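Local coordinates for protein neutral ceramidase (Pseudomonas aeruginosa, PDB 2ZWS) that hydrolyses the N-acyl linkage of ceramides to give sphingosine and free fatty acid, and also catalyses the reverse synthesis, using a bound zinc ion, at residues Glu290-Phe304 against Thr391-Leu403. Numbering follows the deposited sequence.
Sequences EVLGELDSRFRFVDF and TVLPIQMFRIGQL. With PLM (palmitic acid), chain G.
Leu393 holds CG opposite its carbonyl carbon (chi1 -67°), which sets methyl CD1 3.7 Å from the Phe304 ring centroid, 8° off the normal: a CH-pi contact over the face. At the other end Arg399, CG anti to its backbone N and extended to NE, crosses Glu294 at about a right angle, bringing one guanidinium face to OE1, 3.5 Å from NH1. Glu294 also pairs with Arg489, while Arg399 NE donates to Gly401 O at 2.8 Å. Between these ends strand 295-303, outermost in a four-stranded mixed sheet, runs antiparallel to 392-400, with paired backbone bonds such as Arg399 N to Asp296 O (2.7 Å, 168° at the hydrogen). Phe299 CE1 meets Pro394 CB at 3.6 Å; Phe301, whose side chain lies about 4 Å from that of the inferred substrate-binding Gln68, probably borders the substrate site. On the opposite face Leu486 packs on Asp296 and Arg298. Arg298 NH1 forms a salt bridge to Asp296 OD1 (3.1 Å, weak as a hydrogen bond) and donates to Ser297 O; NH2 bonds Leu490 O and lies 3.1 Å from palmitic acid O2. Paired backbone bonds thus fix the register, whereas the out-of-plane Glu294-Arg399 attraction adds charge but no directional bond.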
ATOM      1  N   GLU A 290       0.661 -15.205 -23.961  1.00 16.28           N
ATOM      2  CA  GLU A 290       1.007 -16.158 -22.898  1.00 16.16           C
ATOM      3  C   GLU A 290       2.453 -15.933 -22.440  1.00 15.90           C
ATOM      4  O   GLU A 290       3.357 -15.785 -23.272  1.00 15.27           O
ATOM      5  CB  GLU A 290       0.801 -17.619 -23.313  1.00 16.67           C
ATOM      6  CG  GLU A 290       1.024 -18.569 -22.149  1.00 15.83           C
ATOM      7  CD  GLU A 290       0.546 -19.973 -22.406  1.00 17.26           C
ATOM      8  OE1 GLU A 290       0.246 -20.294 -23.579  1.00 20.60           O
ATOM      9  OE2 GLU A 290       0.512 -20.755 -21.431  1.00 17.34           O
ATOM     10  N   VAL A 291       2.651 -15.913 -21.125  1.00 15.22           N
ATOM     11  CA  VAL A 291       3.989 -15.838 -20.525  1.00 15.59           C
ATOM     12  C   VAL A 291       4.593 -17.237 -20.503  1.00 16.02           C
ATOM     13  O   VAL A 291       4.007 -18.173 -19.977  1.00 16.35           O
ATOM     14  CB  VAL A 291       3.900 -15.240 -19.112  1.00 15.86           C
ATOM     15  CG1 VAL A 291       5.276 -15.226 -18.416  1.00 16.61           C
ATOM     16  CG2 VAL A 291       3.316 -13.833 -19.180  1.00 16.04           C
ATOM     17  N   LEU A 292       5.763 -17.368 -21.115  1.00 16.06           N
ATOM     18  CA  LEU A 292       6.500 -18.618 -21.168  1.00 16.79           C
ATOM     19  C   LEU A 292       7.979 -18.389 -20.932  1.00 16.43           C
ATOM     20  O   LEU A 292       8.542 -17.369 -21.356  1.00 17.19           O
ATOM     21  CB  LEU A 292       6.322 -19.290 -22.540  1.00 17.25           C
ATOM     22  CG  LEU A 292       4.885 -19.682 -22.896  1.00 19.11           C
ATOM     23  CD1 LEU A 292       4.798 -20.096 -24.365  1.00 19.71           C
ATOM     24  CD2 LEU A 292       4.365 -20.780 -21.968  1.00 18.16           C
ATOM     25  N   GLY A 293       8.607 -19.343 -20.266  1.00 16.50           N
ATOM     26  CA  GLY A 293      10.048 -19.280 -20.042  1.00 16.64           C
ATOM     27  C   GLY A 293      10.429 -19.281 -18.570  1.00 16.90           C
ATOM     28  O   GLY A 293       9.574 -19.448 -17.672  1.00 17.07           O
ATOM     29  N   GLU A 294      11.721 -19.090 -18.327  1.00 16.83           N
ATOM     30  CA  GLU A 294      12.290 -19.275 -17.001  1.00 17.98           C
ATOM     31  C   GLU A 294      11.826 -18.244 -15.985  1.00 16.55           C
ATOM     32  O   GLU A 294      11.408 -17.154 -16.349  1.00 16.25           O
ATOM     33  CB  GLU A 294      13.814 -19.279 -17.072  1.00 18.99           C
ATOM     34  CG  GLU A 294      14.422 -17.940 -17.316  1.00 21.45           C
ATOM     35  CD  GLU A 294      15.956 -17.952 -17.324  1.00 22.62           C
ATOM     36  OE1 GLU A 294      16.518 -17.256 -18.175  1.00 29.24           O
ATOM     37  OE2 GLU A 294      16.603 -18.619 -16.490  1.00 26.84           O
ATOM     38  N   LEU A 295      11.916 -18.625 -14.721  1.00 15.94           N
ATOM     39  CA  LEU A 295      11.866 -17.667 -13.628  1.00 15.46           C
ATOM     40  C   LEU A 295      13.298 -17.409 -13.174  1.00 15.44           C
ATOM     41  O   LEU A 295      14.113 -18.326 -13.089  1.00 15.79           O
ATOM     42  CB  LEU A 295      11.065 -18.229 -12.441  1.00 15.01           C
ATOM     43  CG  LEU A 295       9.601 -18.608 -12.699  1.00 16.16           C
ATOM     44  CD1 LEU A 295       8.937 -18.987 -11.384  1.00 16.17           C
ATOM     45  CD2 LEU A 295       8.834 -17.504 -13.411  1.00 16.19           C
ATOM     46  N   ASP A 296      13.595 -16.156 -12.855  1.00 13.98           N
ATOM     47  CA  ASP A 296      14.914 -15.794 -12.343  1.00 14.46           C
ATOM     48  C   ASP A 296      14.750 -14.523 -11.546  1.00 13.50           C
ATOM     49  O   ASP A 296      13.684 -13.861 -11.585  1.00 12.63           O
ATOM     50  CB  ASP A 296      15.882 -15.562 -13.519  1.00 15.49           C
ATOM     51  CG  ASP A 296      17.356 -15.671 -13.131  1.00 19.42           C
ATOM     52  OD1 ASP A 296      17.701 -15.962 -11.967  1.00 20.93           O
ATOM     53  OD2 ASP A 296      18.174 -15.485 -14.048  1.00 21.97           O
ATOM     54  N   SER A 297      15.802 -14.179 -10.817  1.00 12.33           N
ATOM     55  CA  SER A 297      15.755 -12.929 -10.068  1.00 12.34           C
ATOM     56  C   SER A 297      17.138 -12.485  -9.635  1.00 11.81           C
ATOM     57  O   SER A 297      18.104 -13.291  -9.607  1.00 12.85           O
ATOM     58  CB  SER A 297      14.872 -13.105  -8.831  1.00 13.22           C
ATOM     59  OG  SER A 297      15.471 -14.069  -7.976  1.00 14.96           O
ATOM     60  N   ARG A 298      17.228 -11.197  -9.285  1.00 11.82           N
ATOM     61  CA  ARG A 298      18.435 -10.665  -8.633  1.00 11.85           C
ATOM     62  C   ARG A 298      17.990  -9.665  -7.573  1.00 11.90           C
ATOM     63  O   ARG A 298      16.896  -9.092  -7.665  1.00 12.18           O
ATOM     64  CB  ARG A 298      19.369  -9.959  -9.629  1.00 12.32           C
ATOM     65  CG  ARG A 298      20.033 -10.866 -10.648  1.00 12.90           C
ATOM     66  CD  ARG A 298      21.066 -11.837 -10.046  1.00 14.37           C
ATOM     67  NE  ARG A 298      21.792 -12.503 -11.123  1.00 15.63           N
ATOM     68  CZ  ARG A 298      21.293 -13.505 -11.854  1.00 15.17           C
ATOM     69  NH1 ARG A 298      20.071 -13.970 -11.621  1.00 15.97           N
ATOM     70  NH2 ARG A 298      22.009 -14.035 -12.833  1.00 16.68           N
ATOM     71  N   PHE A 299      18.851  -9.480  -6.578  1.00 12.08           N
ATOM     72  CA  PHE A 299      18.572  -8.563  -5.489  1.00 12.21           C
ATOM     73  C   PHE A 299      19.893  -8.068  -4.929  1.00 12.50           C
ATOM     74  O   PHE A 299      20.843  -8.852  -4.789  1.00 12.49           O
ATOM     75  CB  PHE A 299      17.821  -9.274  -4.355  1.00 12.06           C
ATOM     76  CG  PHE A 299      17.649  -8.429  -3.123  1.00 12.94           C
ATOM     77  CD1 PHE A 299      16.478  -7.706  -2.933  1.00 11.94           C
ATOM     78  CD2 PHE A 299      18.659  -8.343  -2.158  1.00 14.13           C
ATOM     79  CE1 PHE A 299      16.319  -6.887  -1.833  1.00 13.65           C
ATOM     80  CE2 PHE A 299      18.489  -7.548  -1.043  1.00 13.47           C
ATOM     81  CZ  PHE A 299      17.333  -6.821  -0.877  1.00 13.23           C
ATOM     82  N   ARG A 300      19.922  -6.789  -4.569  1.00 13.65           N
ATOM     83  CA  ARG A 300      21.082  -6.188  -3.939  1.00 15.00           C
ATOM     84  C   ARG A 300      20.654  -5.078  -2.994  1.00 14.00           C
ATOM     85  O   ARG A 300      19.896  -4.209  -3.405  1.00 13.70           O
ATOM     86  CB  ARG A 300      21.949  -5.545  -5.044  1.00 17.25           C
ATOM     87  CG  ARG A 300      23.334  -5.972  -4.947  1.00 23.16           C
ATOM     88  CD  ARG A 300      24.287  -4.834  -5.114  1.00 25.36           C
ATOM     89  NE  ARG A 300      24.208  -4.082  -6.357  1.00 25.62           N
ATOM     90  CZ  ARG A 300      24.984  -3.024  -6.587  1.00 24.92           C
ATOM     91  NH1 ARG A 300      25.851  -2.655  -5.660  1.00 24.95           N
ATOM     92  NH2 ARG A 300      24.915  -2.346  -7.737  1.00 22.94           N
ATOM     93  N   PHE A 301      21.152  -5.089  -1.752  1.00 13.95           N
ATOM     94  CA  PHE A 301      21.188  -3.854  -0.964  1.00 13.56           C
ATOM     95  C   PHE A 301      22.354  -2.985  -1.430  1.00 14.23           C
ATOM     96  O   PHE A 301      23.499  -3.450  -1.489  1.00 14.84           O
ATOM     97  CB  PHE A 301      21.322  -4.122   0.529  1.00 14.33           C
ATOM     98  CG  PHE A 301      20.035  -4.542   1.203  1.00 12.73           C
ATOM     99  CD1 PHE A 301      18.930  -3.684   1.232  1.00 15.09           C
ATOM    100  CD2 PHE A 301      19.944  -5.763   1.875  1.00 12.45           C
ATOM    101  CE1 PHE A 301      17.755  -4.039   1.894  1.00 14.07           C
ATOM    102  CE2 PHE A 301      18.742  -6.157   2.532  1.00 14.46           C
ATOM    103  CZ  PHE A 301      17.655  -5.305   2.525  1.00 14.14           C
ATOM    104  N   VAL A 302      22.054  -1.733  -1.744  1.00 14.23           N
ATOM    105  CA  VAL A 302      23.064  -0.780  -2.259  1.00 13.94           C
ATOM    106  C   VAL A 302      23.275   0.361  -1.279  1.00 14.66           C
ATOM    107  O   VAL A 302      22.319   1.021  -0.881  1.00 14.66           O
ATOM    108  CB  VAL A 302      22.635  -0.193  -3.627  1.00 14.15           C
ATOM    109  CG1 VAL A 302      23.725   0.690  -4.204  1.00 15.46           C
ATOM    110  CG2 VAL A 302      22.307  -1.321  -4.599  1.00 16.62           C
ATOM    111  N   ASP A 303      24.526   0.589  -0.889  1.00 15.45           N
ATOM    112  CA  ASP A 303      24.828   1.756  -0.077  1.00 16.32           C
ATOM    113  C   ASP A 303      24.853   3.025  -0.968  1.00 16.10           C
ATOM    114  O   ASP A 303      25.702   3.165  -1.886  1.00 17.25           O
ATOM    115  CB  ASP A 303      26.155   1.566   0.652  1.00 17.04           C
ATOM    116  CG  ASP A 303      26.436   2.677   1.672  1.00 19.62           C
ATOM    117  OD1 ASP A 303      25.666   3.666   1.756  1.00 19.87           O
ATOM    118  OD2 ASP A 303      27.428   2.524   2.430  1.00 25.09           O
ATOM    119  N   PHE A 304      23.882   3.907  -0.725  1.00 16.56           N
ATOM    120  CA  PHE A 304      23.715   5.124  -1.545  1.00 16.75           C
ATOM    121  C   PHE A 304      24.730   6.215  -1.187  1.00 18.48           C
ATOM    122  O   PHE A 304      24.941   7.155  -1.969  1.00 18.28           O
ATOM    123  CB  PHE A 304      22.252   5.638  -1.440  1.00 17.17           C
ATOM    124  CG  PHE A 304      21.359   5.134  -2.538  1.00 16.56           C
ATOM    125  CD1 PHE A 304      21.396   3.793  -2.932  1.00 17.55           C
ATOM    126  CD2 PHE A 304      20.481   5.998  -3.182  1.00 16.19           C
ATOM    127  CE1 PHE A 304      20.581   3.329  -3.976  1.00 17.03           C
ATOM    128  CE2 PHE A 304      19.677   5.541  -4.225  1.00 19.16           C
ATOM    129  CZ  PHE A 304      19.737   4.216  -4.628  1.00 18.22           C
ATOM    130  N   THR A 391      19.758   4.967   3.927  1.00 14.56           N
ATOM    131  CA  THR A 391      21.013   5.070   3.197  1.00 16.27           C
ATOM    132  C   THR A 391      21.347   3.816   2.401  1.00 15.99           C
ATOM    133  O   THR A 391      22.130   3.881   1.466  1.00 17.20           O
ATOM    134  CB  THR A 391      22.175   5.369   4.154  1.00 17.12           C
ATOM    135  OG1 THR A 391      22.323   4.295   5.087  1.00 18.19           O
ATOM    136  CG2 THR A 391      21.915   6.692   4.918  1.00 17.91           C
ATOM    137  N   VAL A 392      20.778   2.669   2.799  1.00 15.15           N
ATOM    138  CA  VAL A 392      21.084   1.394   2.139  1.00 13.70           C
ATOM    139  C   VAL A 392      19.758   0.908   1.586  1.00 13.86           C
ATOM    140  O   VAL A 392      18.817   0.704   2.355  1.00 14.42           O
ATOM    141  CB  VAL A 392      21.686   0.355   3.124  1.00 14.54           C
ATOM    142  CG1 VAL A 392      21.785  -1.043   2.460  1.00 13.69           C
ATOM    143  CG2 VAL A 392      23.032   0.854   3.686  1.00 15.12           C
ATOM    144  N   LEU A 393      19.679   0.768   0.270  1.00 13.04           N
ATOM    145  CA  LEU A 393      18.379   0.564  -0.379  1.00 12.44           C
ATOM    146  C   LEU A 393      18.352  -0.685  -1.252  1.00 12.38           C
ATOM    147  O   LEU A 393      19.357  -1.022  -1.881  1.00 13.41           O
ATOM    148  CB  LEU A 393      18.005   1.799  -1.216  1.00 11.98           C
ATOM    149  CG  LEU A 393      17.732   3.073  -0.387  1.00 13.77           C
ATOM    150  CD1 LEU A 393      17.594   4.220  -1.315  1.00 15.58           C
ATOM    151  CD2 LEU A 393      16.468   2.888   0.446  1.00 15.10           C
ATOM    152  N   PRO A 394      17.208  -1.394  -1.265  1.00 12.04           N
ATOM    153  CA  PRO A 394      17.094  -2.618  -2.039  1.00 11.94           C
ATOM    154  C   PRO A 394      16.800  -2.309  -3.505  1.00 12.20           C
ATOM    155  O   PRO A 394      15.950  -1.444  -3.814  1.00 12.15           O
ATOM    156  CB  PRO A 394      15.881  -3.312  -1.403  1.00 11.85           C
ATOM    157  CG  PRO A 394      14.973  -2.168  -0.969  1.00 11.84           C
ATOM    158  CD  PRO A 394      15.955  -1.052  -0.554  1.00 12.61           C
ATOM    159  N   ILE A 395      17.500  -3.034  -4.383  1.00 11.27           N
ATOM    160  CA  ILE A 395      17.230  -3.004  -5.809  1.00 11.97           C
ATOM    161  C   ILE A 395      16.945  -4.469  -6.185  1.00 11.48           C
ATOM    162  O   ILE A 395      17.711  -5.370  -5.805  1.00 11.88           O
ATOM    163  CB  ILE A 395      18.467  -2.494  -6.597  1.00 11.65           C
ATOM    164  CG1 ILE A 395      18.886  -1.050  -6.181  1.00 11.70           C
ATOM    165  CG2 ILE A 395      18.239  -2.628  -8.110  1.00 13.63           C
ATOM    166  CD1 ILE A 395      17.799  -0.032  -6.421  1.00 15.93           C
ATOM    167  N   GLN A 396      15.860  -4.719  -6.921  1.00 10.85           N
ATOM    168  CA  GLN A 396      15.429  -6.075  -7.190  1.00 10.77           C
ATOM    169  C   GLN A 396      14.780  -6.151  -8.557  1.00 11.22           C
ATOM    170  O   GLN A 396      14.078  -5.210  -8.986  1.00 10.96           O
ATOM    171  CB  GLN A 396      14.405  -6.479  -6.128  1.00 11.64           C
ATOM    172  CG  GLN A 396      14.021  -7.966  -6.203  1.00 10.82           C
ATOM    173  CD  GLN A 396      13.058  -8.324  -5.106  1.00 13.23           C
ATOM    174  OE1 GLN A 396      12.075  -7.621  -4.913  1.00 13.61           O
ATOM    175  NE2 GLN A 396      13.344  -9.412  -4.359  1.00 13.09           N
ATOM    176  N   MET A 397      14.977  -7.298  -9.211  1.00 12.22           N
ATOM    177  CA  MET A 397      14.303  -7.606 -10.472  0.50 12.01           C
ATOM    178  C   MET A 397      13.916  -9.068 -10.492  1.00 12.66           C
ATOM    179  O   MET A 397      14.701  -9.932 -10.073  1.00 12.80           O
ATOM    180  CB  MET A 397      15.198  -7.339 -11.685  0.50 11.91           C
ATOM    181  CG  MET A 397      15.576  -5.893 -11.913  0.50 12.36           C
ATOM    182  SD  MET A 397      16.701  -5.634 -13.303  0.50 12.92           S
ATOM    183  CE  MET A 397      15.749  -6.353 -14.647  0.50 11.12           C
ATOM    184  N   PHE A 398      12.681  -9.337 -10.936  1.00 12.27           N
ATOM    185  CA  PHE A 398      12.238 -10.703 -11.218  1.00 12.59           C
ATOM    186  C   PHE A 398      12.170 -10.858 -12.730  1.00 13.48           C
ATOM    187  O   PHE A 398      11.751  -9.933 -13.427  1.00 13.82           O
ATOM    188  CB  PHE A 398      10.815 -10.959 -10.714  1.00 13.27           C
ATOM    189  CG  PHE A 398      10.691 -11.150  -9.223  1.00 11.81           C
ATOM    190  CD1 PHE A 398      11.807 -11.213  -8.386  1.00 11.89           C
ATOM    191  CD2 PHE A 398       9.429 -11.304  -8.667  1.00 12.00           C
ATOM    192  CE1 PHE A 398      11.661 -11.387  -7.009  1.00 12.78           C
ATOM    193  CE2 PHE A 398       9.277 -11.506  -7.289  1.00 12.13           C
ATOM    194  CZ  PHE A 398      10.390 -11.558  -6.471  1.00 12.40           C
ATOM    195  N   ARG A 399      12.570 -12.021 -13.227  1.00 13.51           N
ATOM    196  CA  ARG A 399      12.250 -12.385 -14.600  1.00 13.91           C
ATOM    197  C   ARG A 399      11.131 -13.437 -14.523  1.00 14.50           C
ATOM    198  O   ARG A 399      11.254 -14.436 -13.794  1.00 14.37           O
ATOM    199  CB  ARG A 399      13.459 -12.986 -15.330  1.00 14.70           C
ATOM    200  CG  ARG A 399      13.009 -13.613 -16.657  1.00 15.94           C
ATOM    201  CD  ARG A 399      14.135 -14.158 -17.492  1.00 17.48           C
ATOM    202  NE  ARG A 399      13.593 -14.538 -18.797  1.00 17.35           N
ATOM    203  CZ  ARG A 399      14.299 -14.588 -19.928  1.00 19.93           C
ATOM    204  NH1 ARG A 399      15.606 -14.333 -19.916  1.00 21.16           N
ATOM    205  NH2 ARG A 399      13.694 -14.911 -21.067  1.00 21.00           N
ATOM    206  N   ILE A 400      10.040 -13.189 -15.252  1.00 14.83           N
ATOM    207  CA  ILE A 400       8.926 -14.121 -15.312  1.00 15.52           C
ATOM    208  C   ILE A 400       8.684 -14.387 -16.807  1.00 15.06           C
ATOM    209  O   ILE A 400       8.006 -13.603 -17.474  1.00 15.31           O
ATOM    210  CB  ILE A 400       7.647 -13.547 -14.605  1.00 16.21           C
ATOM    211  CG1 ILE A 400       7.947 -13.112 -13.159  1.00 16.10           C
ATOM    212  CG2 ILE A 400       6.537 -14.570 -14.632  1.00 17.26           C
ATOM    213  CD1 ILE A 400       6.836 -12.240 -12.541  1.00 16.34           C
ATOM    214  N   GLY A 401       9.309 -15.439 -17.350  1.00 15.20           N
ATOM    215  CA  GLY A 401       9.279 -15.637 -18.806  1.00 15.80           C
ATOM    216  C   GLY A 401       9.829 -14.436 -19.569  1.00 14.91           C
ATOM    217  O   GLY A 401      10.939 -13.951 -19.269  1.00 16.10           O
ATOM    218  N   GLN A 402       9.070 -13.920 -20.538  1.00 14.05           N
ATOM    219  CA  GLN A 402       9.545 -12.737 -21.296  1.00 14.12           C
ATOM    220  C   GLN A 402       9.289 -11.412 -20.577  1.00 14.17           C
ATOM    221  O   GLN A 402       9.489 -10.335 -21.156  1.00 14.57           O
ATOM    222  CB  GLN A 402       8.904 -12.700 -22.694  1.00 14.16           C
ATOM    223  CG  GLN A 402       7.401 -12.354 -22.696  1.00 15.30           C
ATOM    224  CD  GLN A 402       6.452 -13.559 -22.712  1.00 16.70           C
ATOM    225  OE1 GLN A 402       5.384 -13.493 -23.341  1.00 19.51           O
ATOM    226  NE2 GLN A 402       6.794 -14.617 -21.998  1.00 14.29           N
ATOM    227  N   LEU A 403       8.816 -11.493 -19.332  1.00 14.73           N
ATOM    228  CA  LEU A 403       8.571 -10.297 -18.509  0.60 13.95           C
ATOM    229  C   LEU A 403       9.692 -10.057 -17.531  1.00 13.68           C
ATOM    230  O   LEU A 403      10.247 -10.999 -16.976  1.00 14.62           O
ATOM    231  CB  LEU A 403       7.324 -10.471 -17.649  0.60 14.00           C
ATOM    232  CG  LEU A 403       6.061 -10.930 -18.339  0.60 13.27           C
ATOM    233  CD1 LEU A 403       4.929 -10.961 -17.300  0.60 14.77           C
ATOM    234  CD2 LEU A 403       5.717 -10.015 -19.502  0.60 11.80           C
TER
HETATM  235  C1  PLM G 652      23.402 -16.627 -10.437  1.00 59.07           C
HETATM  236  O1  PLM G 652      22.434 -17.356 -10.097  1.00 44.59           O
HETATM  237  O2  PLM G 652      23.600 -16.401 -11.655  1.00 43.97           O
HETATM  238  C2  PLM G 652      24.320 -16.035  -9.395  1.00 46.44           C
HETATM  239  C3  PLM G 652      23.486 -15.328  -8.330  1.00 45.14           C
HETATM  240  C4  PLM G 652      24.369 -14.867  -7.178  1.00 48.61           C
HETATM  241  C5  PLM G 652      24.784 -15.977  -6.213  1.00 45.59           C
HETATM  242  C6  PLM G 652      25.372 -15.338  -4.959  1.00 46.77           C
HETATM  243  C7  PLM G 652      26.894 -15.284  -5.021  1.00 45.90           C
HETATM  244  C8  PLM G 652      27.418 -13.875  -5.263  1.00 45.29           C
HETATM  245  C9  PLM G 652      28.936 -13.822  -5.099  1.00 45.52           C
HETATM  246  CA  PLM G 652      29.625 -13.209  -6.312  1.00 45.04           C
HETATM  247  CB  PLM G 652      29.865 -11.714  -6.117  1.00 46.09           C
HETATM  248  CC  PLM G 652      29.444 -10.948  -7.366  1.00 45.81           C
HETATM  249  CD  PLM G 652      30.600 -10.137  -7.942  1.00 46.18           C
HETATM  250  CE  PLM G 652      30.349  -9.739  -9.393  1.00 48.26           C
HETATM  251  CF  PLM G 652      29.648  -8.386  -9.499  1.00 43.32           C
HETATM  252  CG  PLM G 652      30.633  -7.226  -9.414  1.00 47.92           C
HETATM  253  O   HOH W   1      11.164 -16.235 -21.821  1.00 19.69           O
HETATM  254  O   HOH W   2      25.051   3.841   4.564  1.00 27.48           O